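Local coordinates for dehydratase, IlvD/Edd family (PDB 5OYN), which catalyses the dehydration of D-xylonate to 2-dehydro-3-deoxy-D-arabinonate, and of D-gluconate with similar efficiency, using a [2Fe-2S] cluster and magnesium, at residues V458-G463 / W522-D527; N475-P478 / L482-K485. One frame throughout, in Å; residues are numbered along the deposited sequence.

Contact 1: residues V458-G463 / W522-D527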
loop_
_atom_site.group_PDB
_atom_site.type_symbol
_atom_site.label_atom_id
_atom_site.label_comp_id
_atom_site.label_asym_id
_atom_site.label_seq_id
_atom_site.Cartn_x
_atom_site.Cartn_y
_atom_site.Cartn_z
ATOM N N VAL A 458 29.282 -16.454 36.355
ATOM C CA VAL A 458 29.614 -15.045 36.240
ATOM C C VAL A 458 30.119 -14.804 34.831
ATOM O O VAL A 458 30.907 -15.598 34.301
ATOM C CB VAL A 458 30.672 -14.614 37.288
ATOM C CG1 VAL A 458 31.121 -13.176 37.054
ATOM C CG2 VAL A 458 30.127 -14.757 38.693
ATOM N N ILE A 459 29.658 -13.716 34.219
ATOM C CA ILE A 459 30.071 -13.336 32.878
ATOM C C ILE A 459 30.475 -11.872 32.914
ATOM O O ILE A 459 29.830 -11.062 33.589
ATOM C CB ILE A 459 28.945 -13.595 31.848
ATOM C CG1 ILE A 459 29.406 -13.234 30.433
ATOM C CG2 ILE A 459 27.676 -12.843 32.225
ATOM C CD1 ILE A 459 28.700 -14.024 29.355
ATOM N N ARG A 460 31.558 -11.537 32.212
ATOM C CA ARG A 460 32.087 -10.180 32.213
ATOM C C ARG A 460 32.514 -9.793 30.804
ATOM O O ARG A 460 32.750 -10.648 29.945
ATOM C CB ARG A 460 33.275 -10.024 33.180
ATOM C CG ARG A 460 34.456 -10.938 32.864
ATOM C CD ARG A 460 35.806 -10.301 33.198
ATOM N NE ARG A 460 36.851 -11.326 33.238
ATOM C CZ ARG A 460 37.386 -11.815 34.354
ATOM N NH1 ARG A 460 36.991 -11.363 35.534
ATOM N NH2 ARG A 460 38.320 -12.759 34.288
ATOM N N GLY A 461 32.631 -8.484 30.588
ATOM C CA GLY A 461 32.917 -7.937 29.282
ATOM C C GLY A 461 31.701 -7.701 28.416
ATOM O O GLY A 461 31.855 -7.437 27.212
ATOM N N ALA A 462 30.498 -7.784 28.989
ATOM C CA ALA A 462 29.251 -7.653 28.248
ATOM C C ALA A 462 28.532 -6.342 28.554
ATOM O O ALA A 462 27.311 -6.243 28.375
ATOM C CB ALA A 462 28.337 -8.848 28.531
ATOM N N GLY A 463 29.262 -5.331 28.993
ATOM C CA GLY A 463 28.654 -4.062 29.289
ATOM C C GLY A 463 28.713 -3.135 28.103
ATOM O O GLY A 463 29.187 -3.500 27.019
ATOM N N TRP A 522 38.700 -8.056 38.425
ATOM C CA TRP A 522 39.691 -8.818 39.170
ATOM C C TRP A 522 39.168 -10.125 39.739
ATOM O O TRP A 522 39.967 -10.908 40.264
ATOM C CB TRP A 522 40.297 -7.974 40.306
ATOM C CG TRP A 522 39.345 -7.229 41.230
ATOM C CD1 TRP A 522 39.086 -5.876 41.236
ATOM C CD2 TRP A 522 38.588 -7.781 42.315
ATOM N NE1 TRP A 522 38.195 -5.565 42.243
ATOM C CE2 TRP A 522 37.869 -6.717 42.914
ATOM C CE3 TRP A 522 38.429 -9.072 42.825
ATOM C CZ2 TRP A 522 37.011 -6.909 43.998
ATOM C CZ3 TRP A 522 37.573 -9.262 43.909
ATOM C CH2 TRP A 522 36.879 -8.186 44.482
ATOM N N LEU A 523 37.867 -10.392 39.646
ATOM C CA LEU A 523 37.336 -11.650 40.156
ATOM C C LEU A 523 37.882 -12.826 39.350
ATOM O O LEU A 523 38.176 -12.711 38.157
ATOM C CB LEU A 523 35.811 -11.628 40.127
ATOM C CG LEU A 523 35.011 -12.893 40.431
ATOM C CD1 LEU A 523 34.661 -12.998 41.909
ATOM C CD2 LEU A 523 33.744 -12.851 39.618
ATOM N N ARG A 524 38.066 -13.955 40.024
ATOM C CA ARG A 524 38.629 -15.133 39.384
ATOM C C ARG A 524 37.848 -16.357 39.823
ATOM O O ARG A 524 37.326 -16.409 40.938
ATOM C CB ARG A 524 40.119 -15.310 39.712
ATOM C CG ARG A 524 40.959 -14.052 39.551
ATOM C CD ARG A 524 41.343 -13.812 38.101
ATOM N NE ARG A 524 42.207 -12.644 37.927
ATOM C CZ ARG A 524 41.802 -11.481 37.419
ATOM N NH1 ARG A 524 40.536 -11.326 37.041
ATOM N NH2 ARG A 524 42.659 -10.467 37.291
ATOM N N THR A 525 37.762 -17.337 38.922
ATOM C CA THR A 525 37.058 -18.578 39.216
ATOM C C THR A 525 37.592 -19.190 40.509
ATOM O O THR A 525 38.774 -19.069 40.833
ATOM C CB THR A 525 37.213 -19.546 38.036
ATOM O OG1 THR A 525 36.720 -18.918 36.845
ATOM C CG2 THR A 525 36.447 -20.828 38.259
ATOM N N GLY A 526 36.705 -19.819 41.277
ATOM C CA GLY A 526 37.073 -20.394 42.546
ATOM C C GLY A 526 36.911 -19.470 43.736
ATOM O O GLY A 526 36.815 -19.958 44.874
ATOM N N ASP A 527 36.879 -18.153 43.512
ATOM C CA ASP A 527 36.563 -17.213 44.578
ATOM C C ASP A 527 35.177 -17.505 45.148
ATOM O O ASP A 527 34.366 -18.233 44.567
ATOM C CB ASP A 527 36.615 -15.773 44.076
ATOM C CG ASP A 527 38.008 -15.351 43.634
ATOM O OD1 ASP A 527 38.149 -14.217 43.110
ATOM O OD2 ASP A 527 38.960 -16.153 43.804
#
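R460 and V458 reach from strand 455-460, in the mixed sheet of the C-terminal part of this IlvD/Edd dehydratase, to L523 and R524 in the loop that leads into strand 528-532. The polar half of the contact is one nearly straight hydrogen bond: R460 NH1 donates an N-H to L523 O over 3.2 Å, with an N-H...O angle of 175°. The oxygen lies at the edge of the R460 guanidinium, almost in its plane. R524 folds back on its own backbone and gives a second bond to the same oxygen, NH1 to L523 O at 3.0 Å; this donor stands above the carbonyl plane, on the opposite face from R460 NH1. Two arginines thus grip one carbonyl, their guanidinium planes almost perpendicular. Arginine suits both places because its several N-H groups can serve other acceptors too. R460 NE forms a salt bridge with D435 and NH1 also bonds to L520 O, while R524 NH1 also bonds to S521 O; the negative charge of D435 probably eases the 3.8 Å approach of R460 NH2 to R524 NH1.

The apolar half has V458 CG1 and L523 CD2 meeting tip to tip at 3.7 Å. With V458 CG1 anti to the backbone N (chi1 174°), this branch points at the leucine. Short valine and longer leucine bring their methyls together beside V433 of strand 426-435, with no polar side-chain atom to satisfy.

Behind R524 the loop closes in a type II beta turn, R524 to D527, with G526 at its third position, where positive phi is easily adopted. D527 N bonds to R524 O. The D527 carboxylate has R550 of helix 544-551 as one partner, and R524 N as another, meeting OD1 at 3.1 Å from above the carboxylate plane.

Contact 2: residues N475-P478 / L482-K485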
loop_
_atom_site.group_PDB
_atom_site.type_symbol
_atom_site.label_atom_id
_atom_site.label_comp_id
_atom_site.label_asym_id
_atom_site.label_seq_id
_atom_site.Cartn_x
_atom_site.Cartn_y
_atom_site.Cartn_z
ATOM N N ASN A 475 21.595 -14.661 31.413
ATOM C CA ASN A 475 20.783 -15.814 31.802
ATOM C C ASN A 475 21.475 -17.129 31.429
ATOM O O ASN A 475 20.928 -17.937 30.668
ATOM C CB ASN A 475 19.368 -15.729 31.198
ATOM C CG ASN A 475 19.359 -15.507 29.682
ATOM O OD1 ASN A 475 20.088 -14.666 29.151
ATOM N ND2 ASN A 475 18.507 -16.250 28.985
ATOM N N MET A 476 22.674 -17.352 31.985
ATOM C CA MET A 476 23.436 -18.577 31.758
ATOM C C MET A 476 22.759 -19.774 32.416
ATOM O O MET A 476 22.186 -19.659 33.503
ATOM C CB MET A 476 24.851 -18.430 32.310
ATOM C CG MET A 476 25.765 -17.558 31.468
ATOM S SD MET A 476 27.287 -17.045 32.314
ATOM C CE MET A 476 26.597 -15.900 33.498
ATOM N N GLN A 477 22.848 -20.946 31.758
ATOM C CA GLN A 477 22.200 -22.136 32.300
ATOM C C GLN A 477 23.225 -23.101 32.911
ATOM O O GLN A 477 24.407 -23.076 32.543
ATOM C CB GLN A 477 21.386 -22.862 31.219
ATOM C CG GLN A 477 22.195 -23.540 30.121
ATOM C CD GLN A 477 21.325 -24.442 29.251
ATOM O OE1 GLN A 477 20.142 -24.156 29.028
ATOM N NE2 GLN A 477 21.901 -25.536 28.759
ATOM N N PRO A 478 22.802 -23.952 33.851
ATOM C CA PRO A 478 23.714 -24.933 34.447
ATOM C C PRO A 478 24.358 -25.810 33.390
ATOM O O PRO A 478 23.832 -25.944 32.275
ATOM C CB PRO A 478 22.791 -25.761 35.354
ATOM C CG PRO A 478 21.664 -24.867 35.674
ATOM C CD PRO A 478 21.469 -23.992 34.478
ATOM N N LEU A 482 24.409 -31.215 35.516
ATOM C CA LEU A 482 23.492 -30.720 36.542
ATOM C C LEU A 482 22.056 -30.655 36.030
ATOM O O LEU A 482 21.115 -30.994 36.763
ATOM C CB LEU A 482 23.945 -29.344 37.036
ATOM C CG LEU A 482 25.074 -29.372 38.067
ATOM C CD1 LEU A 482 26.082 -28.269 37.808
ATOM C CD2 LEU A 482 24.509 -29.273 39.467
ATOM N N LEU A 483 21.866 -30.208 34.781
ATOM C CA LEU A 483 20.529 -30.204 34.195
ATOM C C LEU A 483 19.919 -31.594 34.237
ATOM O O LEU A 483 18.751 -31.754 34.611
ATOM C CB LEU A 483 20.576 -29.681 32.755
ATOM C CG LEU A 483 20.574 -28.154 32.608
ATOM C CD1 LEU A 483 20.991 -27.699 31.218
ATOM C CD2 LEU A 483 19.222 -27.575 33.010
ATOM N N LYS A 484 20.705 -32.615 33.884
ATOM C CA LYS A 484 20.201 -33.982 33.891
ATOM C C LYS A 484 19.849 -34.462 35.295
ATOM O O LYS A 484 19.024 -35.373 35.431
ATOM C CB LYS A 484 21.214 -34.919 33.225
ATOM C CG LYS A 484 21.269 -34.741 31.700
ATOM C CD LYS A 484 22.372 -35.558 31.033
ATOM C CE LYS A 484 22.309 -35.413 29.507
ATOM N NZ LYS A 484 23.530 -35.917 28.797
ATOM N N LYS A 485 20.422 -33.852 36.335
ATOM C CA LYS A 485 20.048 -34.153 37.710
ATOM C C LYS A 485 18.830 -33.365 38.181
ATOM O O LYS A 485 18.435 -33.507 39.343
ATOM C CB LYS A 485 21.216 -33.881 38.662
ATOM C CG LYS A 485 22.513 -34.594 38.325
ATOM C CD LYS A 485 23.664 -33.987 39.133
ATOM C CE LYS A 485 24.964 -34.796 39.038
ATOM N NZ LYS A 485 26.149 -34.036 39.563
#
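The short helix 480-484 winds so that L482 and L483 pack on Q477 and P478, at the end of the loop leading into it. No hydrogen bond joins the two segments; the contact is made by van der Waals packing. L483 has the larger share. Its CD1 branch lies 3.4 Å from Q477 NE2 and 3.5 Å from P478 O, so one methyl group touches both the amide end of the glutamine and the backbone of the proline. The glutamine and leucine side chains cross at about a right angle. A chi1 of 69° places Q477 CG over the backbone, flanked by N and C, and from there the chain runs out extended, carrying the amide to the leucine. Glutamine suits this place because its chain is long enough to bring the amide to the border of the leucine methyl, while its aliphatic part can pack.

P478 adds an apolar surface. Its CB is 4.1 Å from L482 CB and 4.3 Å from L483 CG, so that the ring carbon faces two successive leucines of the helix. Proline suits this place, for its ring is rigid and apolar and holds phi near the -56° found here. The leucines supply the buried side of the helix.

Q477 also packs against R183, R184 and A187 of helix 177-187, and its carbonyl oxygen accepts a hydrogen bond from Y440 OH. Beyond the leucines, L482 touches I487 and L483 touches M488, in the chain leading from the helix toward strand 492-494.

How the contacts relate
Contact 2 is nested in the chain between the two halves of contact 1: strand 455-460 comes first, then the loop 475-478, helix 480-484 and finally the loop 522-527. All four segments belong to the C-terminal part of the dehydratase, and the contacts lie about 19 Å apart, centre to centre. M476, just before the residues that carry contact 2, ties their loop to the strand, its CE lying 3.5 Å from I459 CG2. V458 and R460 of the same strand face the loop 522-527. Strand 455-460 thus joins a loop distant in sequence to the one that leads into helix 480-484, away from the iron-sulfur and magnesium sites.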